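PDB 2ZRR: mundticin KS immunity protein from Enterococcus mundtii, which contributes to the self-protection of the bacteriocin-producing bacterium, probably by making it immune to its own mundticin KS. Local coordinates for residues 33-42 / 65-76; 56-64 / 81-92. All coordinates share one frame; numbering follows the deposited sequence.

Contact 1 (33-42 / 65-76); sequences RRKKAEVIIT and LKKLKNEGTSVP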
loop_
_atom_site.group_PDB
_atom_site.type_symbol
_atom_site.label_atom_id
_atom_site.label_comp_id
_atom_site.label_asym_id
_atom_site.label_seq_id
_atom_site.Cartn_x
_atom_site.Cartn_y
_atom_site.Cartn_z
ATOM N N ARG A 33 0.795 -10.192 10.593
ATOM C CA ARG A 33 0.956 -8.829 10.104
ATOM C C ARG A 33 1.228 -8.860 8.601
ATOM O O ARG A 33 0.796 -7.962 7.874
ATOM C CB ARG A 33 2.145 -8.151 10.777
ATOM C CG ARG A 33 1.927 -7.720 12.201
ATOM C CD ARG A 33 3.266 -7.251 12.776
ATOM N NE ARG A 33 4.200 -8.362 12.970
ATOM C CZ ARG A 33 5.515 -8.225 13.123
ATOM N NH1 ARG A 33 6.068 -7.022 13.108
ATOM N NH2 ARG A 33 6.279 -9.293 13.307
ATOM N N ARG A 34 1.975 -9.877 8.158
ATOM C CA ARG A 34 2.311 -10.026 6.740
ATOM C C ARG A 34 1.043 -10.358 5.967
ATOM O O ARG A 34 0.734 -9.705 4.973
ATOM C CB ARG A 34 3.355 -11.131 6.526
ATOM C CG ARG A 34 4.016 -11.084 5.131
ATOM C CD ARG A 34 5.220 -12.026 5.011
ATOM N NE ARG A 34 6.274 -11.634 5.940
ATOM C CZ ARG A 34 7.158 -10.664 5.716
ATOM N NH1 ARG A 34 7.128 -9.976 4.583
ATOM N NH2 ARG A 34 8.048 -10.360 6.653
ATOM N N LYS A 35 0.312 -11.374 6.417
ATOM C CA LYS A 35 -0.944 -11.727 5.759
ATOM C C LYS A 35 -1.902 -10.515 5.786
ATOM O O LYS A 35 -2.504 -10.161 4.772
ATOM C CB LYS A 35 -1.582 -12.922 6.459
ATOM C CG LYS A 35 -2.830 -13.448 5.765
ATOM C CD LYS A 35 -3.861 -13.941 6.780
ATOM C CE LYS A 35 -3.433 -15.257 7.436
ATOM N NZ LYS A 35 -4.012 -16.459 6.753
ATOM N N LYS A 36 -2.015 -9.864 6.941
ATOM C CA LYS A 36 -2.881 -8.695 7.085
ATOM C C LYS A 36 -2.468 -7.592 6.130
ATOM O O LYS A 36 -3.306 -7.037 5.421
ATOM C CB LYS A 36 -2.811 -8.155 8.516
ATOM C CG LYS A 36 -4.082 -8.315 9.325
ATOM C CD LYS A 36 -3.962 -7.635 10.697
ATOM C CE LYS A 36 -3.672 -8.635 11.816
ATOM N NZ LYS A 36 -2.284 -8.487 12.353
ATOM N N ALA A 37 -1.177 -7.256 6.120
ATOM C CA ALA A 37 -0.673 -6.204 5.231
ATOM C C ALA A 37 -0.961 -6.523 3.751
ATOM O O ALA A 37 -1.401 -5.656 2.988
ATOM C CB ALA A 37 0.821 -6.007 5.451
ATOM N N GLU A 38 -0.721 -7.767 3.349
ATOM C CA GLU A 38 -0.972 -8.178 1.971
ATOM C C GLU A 38 -2.467 -8.086 1.615
ATOM O O GLU A 38 -2.835 -7.628 0.531
ATOM C CB GLU A 38 -0.470 -9.606 1.766
ATOM C CG GLU A 38 1.027 -9.718 1.592
ATOM C CD GLU A 38 1.527 -11.119 1.821
ATOM O OE1 GLU A 38 0.712 -12.059 1.829
ATOM O OE2 GLU A 38 2.750 -11.291 1.993
ATOM N N VAL A 39 -3.326 -8.518 2.540
ATOM C CA VAL A 39 -4.777 -8.474 2.334
ATOM C C VAL A 39 -5.230 -7.044 2.051
ATOM O O VAL A 39 -5.941 -6.797 1.080
ATOM C CB VAL A 39 -5.532 -9.027 3.575
ATOM C CG1 VAL A 39 -6.952 -8.493 3.625
ATOM C CG2 VAL A 39 -5.541 -10.532 3.530
ATOM N N ILE A 40 -4.808 -6.100 2.889
ATOM C CA ILE A 40 -5.189 -4.704 2.708
ATOM C C ILE A 40 -4.745 -4.168 1.341
ATOM O O ILE A 40 -5.485 -3.446 0.664
ATOM C CB ILE A 40 -4.580 -3.824 3.816
ATOM C CG1 ILE A 40 -5.111 -4.259 5.177
ATOM C CG2 ILE A 40 -4.924 -2.365 3.586
ATOM C CD1 ILE A 40 -4.491 -3.491 6.331
ATOM N N ILE A 41 -3.534 -4.520 0.929
ATOM C CA ILE A 41 -3.025 -4.046 -0.354
ATOM C C ILE A 41 -3.835 -4.657 -1.494
ATOM O O ILE A 41 -4.218 -3.967 -2.438
ATOM C CB ILE A 41 -1.512 -4.385 -0.505
ATOM C CG1 ILE A 41 -0.690 -3.417 0.357
ATOM C CG2 ILE A 41 -1.086 -4.291 -1.976
ATOM C CD1 ILE A 41 0.505 -4.050 1.043
ATOM N N THR A 42 -4.113 -5.948 -1.398
ATOM C CA THR A 42 -4.895 -6.620 -2.429
ATOM C C THR A 42 -6.243 -5.909 -2.576
ATOM O O THR A 42 -6.651 -5.543 -3.671
ATOM C CB THR A 42 -5.117 -8.099 -2.058
ATOM O OG1 THR A 42 -3.846 -8.754 -1.932
ATOM C CG2 THR A 42 -5.939 -8.801 -3.114
ATOM N N LEU A 65 3.461 -5.281 -2.465
ATOM C CA LEU A 65 2.755 -6.531 -2.251
ATOM C C LEU A 65 3.726 -7.670 -2.583
ATOM O O LEU A 65 3.827 -8.650 -1.839
ATOM C CB LEU A 65 1.509 -6.609 -3.136
ATOM C CG LEU A 65 0.787 -7.961 -3.146
ATOM C CD1 LEU A 65 0.314 -8.329 -1.748
ATOM C CD2 LEU A 65 -0.386 -7.888 -4.105
ATOM N N LYS A 66 4.463 -7.545 -3.686
ATOM C CA LYS A 66 5.412 -8.604 -4.025
ATOM C C LYS A 66 6.587 -8.626 -3.043
ATOM O O LYS A 66 7.083 -9.695 -2.687
ATOM C CB LYS A 66 5.922 -8.457 -5.465
ATOM C CG LYS A 66 6.248 -7.058 -5.877
ATOM C CD LYS A 66 7.175 -7.068 -7.077
ATOM C CE LYS A 66 8.471 -6.319 -6.779
ATOM N NZ LYS A 66 8.661 -6.089 -5.313
ATOM N N LYS A 67 7.030 -7.455 -2.598
ATOM C CA LYS A 67 8.128 -7.395 -1.627
ATOM C C LYS A 67 7.723 -8.119 -0.354
ATOM O O LYS A 67 8.544 -8.798 0.260
ATOM C CB LYS A 67 8.479 -5.951 -1.274
ATOM C CG LYS A 67 9.312 -5.230 -2.311
ATOM C CD LYS A 67 9.726 -3.858 -1.809
ATOM C CE LYS A 67 10.494 -3.086 -2.873
ATOM N NZ LYS A 67 9.592 -2.278 -3.736
ATOM N N LEU A 68 6.453 -7.969 0.038
ATOM C CA LEU A 68 5.927 -8.616 1.247
ATOM C C LEU A 68 5.961 -10.142 1.141
ATOM O O LEU A 68 6.315 -10.848 2.087
ATOM C CB LEU A 68 4.481 -8.157 1.508
ATOM C CG LEU A 68 4.317 -6.794 2.170
ATOM C CD1 LEU A 68 2.867 -6.359 2.100
ATOM C CD2 LEU A 68 4.773 -6.872 3.622
ATOM N N LYS A 69 5.590 -10.655 -0.023
ATOM C CA LYS A 69 5.573 -12.090 -0.224
ATOM C C LYS A 69 6.926 -12.721 -0.517
ATOM O O LYS A 69 7.176 -13.851 -0.105
ATOM C CB LYS A 69 4.619 -12.429 -1.360
ATOM C CG LYS A 69 3.391 -11.551 -1.388
ATOM C CD LYS A 69 2.569 -11.822 -2.628
ATOM C CE LYS A 69 1.230 -12.416 -2.293
ATOM N NZ LYS A 69 0.169 -11.443 -2.660
ATOM N N ASN A 70 7.805 -12.000 -1.210
ATOM C CA ASN A 70 9.108 -12.557 -1.586
ATOM C C ASN A 70 10.352 -12.186 -0.781
ATOM O O ASN A 70 11.243 -13.023 -0.627
ATOM C CB ASN A 70 9.382 -12.245 -3.051
ATOM C CG ASN A 70 8.258 -12.686 -3.963
ATOM O OD1 ASN A 70 7.642 -13.724 -3.754
ATOM N ND2 ASN A 70 7.993 -11.892 -4.988
ATOM N N GLU A 71 10.421 -10.952 -0.283
ATOM C CA GLU A 71 11.580 -10.474 0.486
ATOM C C GLU A 71 11.707 -11.077 1.887
ATOM O O GLU A 71 10.721 -11.249 2.584
ATOM C CB GLU A 71 11.524 -8.952 0.602
ATOM C CG GLU A 71 12.401 -8.200 -0.386
ATOM C CD GLU A 71 12.280 -6.689 -0.245
ATOM O OE1 GLU A 71 12.065 -6.195 0.887
ATOM O OE2 GLU A 71 12.396 -5.985 -1.269
ATOM N N GLY A 72 12.930 -11.380 2.309
ATOM C CA GLY A 72 13.114 -11.959 3.621
ATOM C C GLY A 72 13.075 -10.928 4.739
ATOM O O GLY A 72 13.349 -11.233 5.904
ATOM N N THR A 73 12.732 -9.702 4.375
ATOM C CA THR A 73 12.665 -8.602 5.324
ATOM C C THR A 73 11.457 -8.687 6.261
ATOM O O THR A 73 10.509 -9.436 6.018
ATOM C CB THR A 73 12.597 -7.258 4.587
ATOM O OG1 THR A 73 11.556 -7.311 3.606
ATOM C CG2 THR A 73 13.934 -6.952 3.884
ATOM N N SER A 74 11.506 -7.902 7.331
ATOM C CA SER A 74 10.436 -7.840 8.323
ATOM C C SER A 74 9.336 -6.914 7.829
ATOM O O SER A 74 9.578 -6.025 7.005
ATOM C CB SER A 74 10.975 -7.275 9.631
ATOM O OG SER A 74 11.050 -5.863 9.521
ATOM N N VAL A 75 8.127 -7.101 8.348
ATOM C CA VAL A 75 7.021 -6.243 7.941
ATOM C C VAL A 75 7.280 -4.759 8.253
ATOM O O VAL A 75 7.074 -3.898 7.390
ATOM C CB VAL A 75 5.680 -6.708 8.584
ATOM C CG1 VAL A 75 4.678 -5.549 8.625
ATOM C CG2 VAL A 75 5.091 -7.870 7.770
ATOM N N PRO A 76 7.727 -4.435 9.483
ATOM C CA PRO A 76 7.981 -3.013 9.791
ATOM C C PRO A 76 9.000 -2.322 8.864
ATOM O O PRO A 76 8.832 -1.155 8.512
ATOM C CB PRO A 76 8.446 -3.023 11.250
ATOM C CG PRO A 76 8.020 -4.369 11.800
ATOM C CD PRO A 76 7.988 -5.319 10.634
HETATM O O HOH W 1 9.156 -8.240 3.015
HETATM O O HOH W 2 -2.736 -11.292 -0.968
#
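Leu68 is a knob in a hole formed by Arg34, Ala37, Glu38 and Ile41, where helices 33-48 and 55-70 of the four-helix bundle run antiparallel, their local axes 9.8 Å apart at 157°. Its CD1 meets Ile41 CD1 tip to tip at 3.5 Å, a tight carbon pair, and also touches Ala37 CB, while Ile41 CG2 slides past Leu65 CB. Leu108 of helix 99-109 touches Ala37 and Ile41. Further out, Glu38 lays its CG across Leu65 CD1, and its OE2 lies 3.5 Å from Lys69 CG; the Lys69 amine stays beyond salt-bridge distance. Arg34 carries the polar edge. With CG anti to the backbone N (chi1 -165°) and the chain bent at chi3, its guanidinium reaches the turn between helices 55-70 and 75-90. Arg34 NH1 donates to a lone pair of Leu68 O at 2.8 Å, and NH2 to Thr73 O at 2.7 Å, both acceptors tilted out of the guanidinium plane. Val75 CG2 sits over the centre of the Arg34 guanidinium, 4.0 Å above its plane. A water joins Arg34 NH1 to Lys67 O. A side chain from another helix thus helps hold the turn's shape, its charge probably favoured by carbonyls near a helix C-terminus.

Contact 2 (56-64 / 81-92); sequences SLRKVLGSY and RMNIEISNAIKK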
loop_
_atom_site.group_PDB
_atom_site.type_symbol
_atom_site.label_atom_id
_atom_site.label_comp_id
_atom_site.label_asym_id
_atom_site.label_seq_id
_atom_site.Cartn_x
_atom_site.Cartn_y
_atom_site.Cartn_z
ATOM N N SER A 56 0.659 5.512 -10.450
ATOM C CA SER A 56 1.818 5.574 -9.570
ATOM C C SER A 56 1.542 4.908 -8.225
ATOM O O SER A 56 2.392 4.201 -7.692
ATOM C CB SER A 56 2.236 7.029 -9.353
ATOM O OG SER A 56 1.956 7.816 -10.502
ATOM N N LEU A 57 0.349 5.140 -7.679
ATOM C CA LEU A 57 -0.031 4.556 -6.393
ATOM C C LEU A 57 -0.190 3.047 -6.505
ATOM O O LEU A 57 0.299 2.302 -5.660
ATOM C CB LEU A 57 -1.341 5.174 -5.892
ATOM C CG LEU A 57 -1.789 4.795 -4.477
ATOM C CD1 LEU A 57 -0.586 4.761 -3.535
ATOM C CD2 LEU A 57 -2.819 5.806 -3.989
ATOM N N ARG A 58 -0.879 2.603 -7.551
ATOM C CA ARG A 58 -1.088 1.181 -7.773
ATOM C C ARG A 58 0.269 0.530 -7.958
ATOM O O ARG A 58 0.482 -0.607 -7.547
ATOM C CB ARG A 58 -1.939 0.956 -9.022
ATOM C CG ARG A 58 -3.327 1.582 -8.976
ATOM C CD ARG A 58 -4.141 1.207 -10.213
ATOM N NE ARG A 58 -3.970 -0.203 -10.567
ATOM C CZ ARG A 58 -4.665 -1.195 -10.023
ATOM N NH1 ARG A 58 -5.580 -0.925 -9.101
ATOM N NH2 ARG A 58 -4.437 -2.451 -10.384
ATOM N N LYS A 59 1.186 1.265 -8.579
ATOM C CA LYS A 59 2.537 0.770 -8.813
ATOM C C LYS A 59 3.216 0.457 -7.474
ATOM O O LYS A 59 3.668 -0.668 -7.247
ATOM C CB LYS A 59 3.349 1.816 -9.592
ATOM C CG LYS A 59 4.240 1.246 -10.689
ATOM C CD LYS A 59 3.451 0.905 -11.948
ATOM C CE LYS A 59 4.149 1.451 -13.179
ATOM N NZ LYS A 59 4.182 2.942 -13.190
ATOM N N VAL A 60 3.279 1.457 -6.592
ATOM C CA VAL A 60 3.883 1.302 -5.268
ATOM C C VAL A 60 3.201 0.166 -4.522
ATOM O O VAL A 60 3.852 -0.725 -3.979
ATOM C CB VAL A 60 3.711 2.573 -4.426
ATOM C CG1 VAL A 60 4.155 2.310 -2.990
ATOM C CG2 VAL A 60 4.491 3.718 -5.046
ATOM N N LEU A 61 1.876 0.214 -4.491
ATOM C CA LEU A 61 1.096 -0.806 -3.813
ATOM C C LEU A 61 1.433 -2.166 -4.369
ATOM O O LEU A 61 1.664 -3.110 -3.613
ATOM C CB LEU A 61 -0.392 -0.545 -4.009
ATOM C CG LEU A 61 -0.906 0.717 -3.318
ATOM C CD1 LEU A 61 -2.365 0.947 -3.687
ATOM C CD2 LEU A 61 -0.739 0.570 -1.808
ATOM N N GLY A 62 1.444 -2.261 -5.699
ATOM C CA GLY A 62 1.740 -3.523 -6.357
ATOM C C GLY A 62 3.155 -3.967 -6.064
ATOM O O GLY A 62 3.414 -5.143 -5.812
ATOM N N SER A 63 4.074 -3.012 -6.076
ATOM C CA SER A 63 5.470 -3.313 -5.802
ATOM C C SER A 63 5.679 -3.851 -4.382
ATOM O O SER A 63 6.397 -4.836 -4.183
ATOM C CB SER A 63 6.328 -2.065 -6.008
ATOM O OG SER A 63 7.570 -2.196 -5.331
ATOM N N TYR A 64 5.053 -3.219 -3.391
ATOM C CA TYR A 64 5.231 -3.683 -2.023
ATOM C C TYR A 64 4.515 -4.980 -1.711
ATOM O O TYR A 64 4.929 -5.719 -0.810
ATOM C CB TYR A 64 4.853 -2.582 -1.042
ATOM C CG TYR A 64 6.024 -1.672 -0.833
ATOM C CD1 TYR A 64 6.255 -0.600 -1.693
ATOM C CD2 TYR A 64 6.967 -1.939 0.161
ATOM C CE1 TYR A 64 7.400 0.183 -1.573
ATOM C CE2 TYR A 64 8.116 -1.168 0.292
ATOM C CZ TYR A 64 8.331 -0.106 -0.581
ATOM O OH TYR A 64 9.479 0.661 -0.464
ATOM N N ARG A 81 9.422 1.754 4.604
ATOM C CA ARG A 81 9.974 2.197 3.324
ATOM C C ARG A 81 8.840 2.512 2.345
ATOM O O ARG A 81 8.940 3.425 1.520
ATOM C CB ARG A 81 10.893 1.105 2.752
ATOM C CG ARG A 81 12.237 1.009 3.483
ATOM C CD ARG A 81 13.033 -0.254 3.153
ATOM N NE ARG A 81 14.420 -0.130 3.613
ATOM C CZ ARG A 81 15.346 -1.084 3.530
ATOM N NH1 ARG A 81 15.060 -2.264 2.999
ATOM N NH2 ARG A 81 16.570 -0.852 3.986
ATOM N N MET A 82 7.754 1.757 2.458
ATOM C CA MET A 82 6.599 1.943 1.595
ATOM C C MET A 82 5.859 3.201 1.985
ATOM O O MET A 82 5.407 3.957 1.132
ATOM C CB MET A 82 5.657 0.751 1.716
ATOM C CG MET A 82 4.281 0.995 1.122
ATOM S SD MET A 82 3.136 -0.348 1.476
ATOM C CE MET A 82 1.931 -0.078 0.189
ATOM N N ASN A 83 5.727 3.404 3.289
ATOM C CA ASN A 83 5.040 4.567 3.825
ATOM C C ASN A 83 5.589 5.812 3.152
ATOM O O ASN A 83 4.839 6.708 2.766
ATOM C CB ASN A 83 5.261 4.643 5.339
ATOM C CG ASN A 83 4.657 5.889 5.961
ATOM O OD1 ASN A 83 3.727 6.490 5.415
ATOM N ND2 ASN A 83 5.186 6.285 7.117
ATOM N N ILE A 84 6.906 5.859 3.005
ATOM C CA ILE A 84 7.546 6.996 2.372
ATOM C C ILE A 84 7.125 7.078 0.907
ATOM O O ILE A 84 6.709 8.133 0.422
ATOM C CB ILE A 84 9.075 6.867 2.470
ATOM C CG1 ILE A 84 9.501 6.976 3.935
ATOM C CG2 ILE A 84 9.752 7.946 1.637
ATOM C CD1 ILE A 84 8.975 8.219 4.641
ATOM N N GLU A 85 7.220 5.951 0.211
ATOM C CA GLU A 85 6.856 5.876 -1.196
ATOM C C GLU A 85 5.441 6.355 -1.511
ATOM O O GLU A 85 5.249 7.136 -2.437
ATOM C CB GLU A 85 7.020 4.446 -1.687
ATOM C CG GLU A 85 8.013 4.300 -2.805
ATOM C CD GLU A 85 8.483 2.875 -2.956
ATOM O OE1 GLU A 85 7.972 2.171 -3.854
ATOM O OE2 GLU A 85 9.365 2.461 -2.172
ATOM N N ILE A 86 4.454 5.882 -0.753
ATOM C CA ILE A 86 3.057 6.273 -0.973
ATOM C C ILE A 86 2.854 7.778 -0.794
ATOM O O ILE A 86 1.823 8.333 -1.187
ATOM C CB ILE A 86 2.096 5.519 -0.010
ATOM C CG1 ILE A 86 2.244 4.013 -0.213
ATOM C CG2 ILE A 86 0.646 5.920 -0.274
ATOM C CD1 ILE A 86 1.365 3.188 0.694
ATOM N N SER A 87 3.845 8.439 -0.207
ATOM C CA SER A 87 3.767 9.875 0.019
ATOM C C SER A 87 3.923 10.655 -1.277
ATOM O O SER A 87 2.991 11.320 -1.723
ATOM C CB SER A 87 4.846 10.312 1.013
ATOM O OG SER A 87 4.376 10.196 2.348
ATOM N N ASN A 88 5.102 10.552 -1.882
ATOM C CA ASN A 88 5.407 11.262 -3.120
ATOM C C ASN A 88 4.638 10.771 -4.342
ATOM O O ASN A 88 4.797 11.314 -5.434
ATOM C CB ASN A 88 6.907 11.196 -3.404
ATOM C CG ASN A 88 7.710 10.771 -2.190
ATOM O OD1 ASN A 88 8.561 9.890 -2.278
ATOM N ND2 ASN A 88 7.441 11.398 -1.048
ATOM N N ALA A 89 3.809 9.747 -4.157
ATOM C CA ALA A 89 3.005 9.194 -5.247
ATOM C C ALA A 89 1.570 9.692 -5.112
ATOM O O ALA A 89 0.905 10.008 -6.100
ATOM C CB ALA A 89 3.035 7.666 -5.199
ATOM N N ILE A 90 1.103 9.759 -3.870
ATOM C CA ILE A 90 -0.244 10.212 -3.572
ATOM C C ILE A 90 -0.434 11.669 -4.001
ATOM O O ILE A 90 -1.519 12.065 -4.426
ATOM C CB ILE A 90 -0.534 10.056 -2.060
ATOM C CG1 ILE A 90 -2.039 9.983 -1.826
ATOM C CG2 ILE A 90 0.108 11.190 -1.281
ATOM C CD1 ILE A 90 -2.572 8.576 -1.847
ATOM N N LYS A 91 0.631 12.460 -3.902
ATOM C CA LYS A 91 0.573 13.867 -4.283
ATOM C C LYS A 91 1.190 14.123 -5.656
ATOM O O LYS A 91 1.269 15.268 -6.105
ATOM C CB LYS A 91 1.285 14.733 -3.239
ATOM C CG LYS A 91 2.178 13.961 -2.283
ATOM C CD LYS A 91 1.794 14.223 -0.838
ATOM C CE LYS A 91 2.176 15.635 -0.420
ATOM N NZ LYS A 91 1.895 15.905 1.021
ATOM N N LYS A 92 1.634 13.059 -6.320
ATOM C CA LYS A 92 2.228 13.189 -7.645
ATOM C C LYS A 92 1.165 13.771 -8.550
ATOM O O LYS A 92 1.133 14.974 -8.798
ATOM C CB LYS A 92 2.661 11.824 -8.184
ATOM C CG LYS A 92 2.883 11.790 -9.692
ATOM C CD LYS A 92 3.393 10.435 -10.145
ATOM C CE LYS A 92 4.687 10.569 -10.932
ATOM N NZ LYS A 92 5.559 9.372 -10.772
#
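Tyr64 OH donates a hydrogen bond to Glu85 OE2, joining helices 55-70 and 75-90, an antiparallel hairpin within the four-helix bundle. The 2.5 Å between Tyr64 OH and Glu85 OE2 is unusually short, and its exact length is uncertain. The helices run nearly antiparallel, with local axes 9.0 Å apart. The carboxylate meets the ring at its edge, the two planes 56° apart, and Glu85 OE1 and OE2 both also lie close to CE1 of the tyrosine. Met82 lies over a face of the same ring: its CB sits 3.3 Å from the Tyr64 ring centroid, only 9° off the normal, a CH-pi contact. Its sulfur adds an oblique Met-aromatic contact. Because Met82 CG is anti to the backbone N (chi1 166°) and the chain is extended beyond it, the thioether slides back past the tyrosine and delivers CE to Leu61. Lys67, one turn after Tyr64, makes a cation-pi contact with the ring.

One helical turn before Tyr64, the buried Val60 is a knob among Met82, Glu85, Ile86 and Ala89. Its CG1 touches both Glu85 CB and Ile86 CG1, while CG2 faces the small Ala89. Next to it Leu57 divides its methyls, with CD1 on Ile86 CG2 at 3.7 Å and CD2 alongside Ile90 CD1 at 3.5 Å. Leu105 of helix 99-109 touches Ile86 and Ile90, and Leu45 and Leu48 of helix 33-48 touch Leu61, so these side chains continue into the bundle core. On the inner side, Met82 CE and Leu61 CD2 are 3.4 Å apart, closer than usual for two methyl carbons.

The centres of contacts 1 and 2 lie 14 Å apart in a single bundle, and their segments alternate along the chain: 33-42, 56-64, 65-76, 81-92. Helix 55-70 serves both, its first part packing on helix 75-90 in contact 2 and its last part on helix 33-48 in contact 1. Helix 75-90 is shared too, since it starts within 65-76. The two contacts touch where Ile41 CG2 lies 3.4 Å from Leu61 O and Ile41 CG1 nears Met82 CE. Both also meet helix 99-109 through Leu108, so the apolar core runs on from one to the other and joins all four helices of the immunity protein.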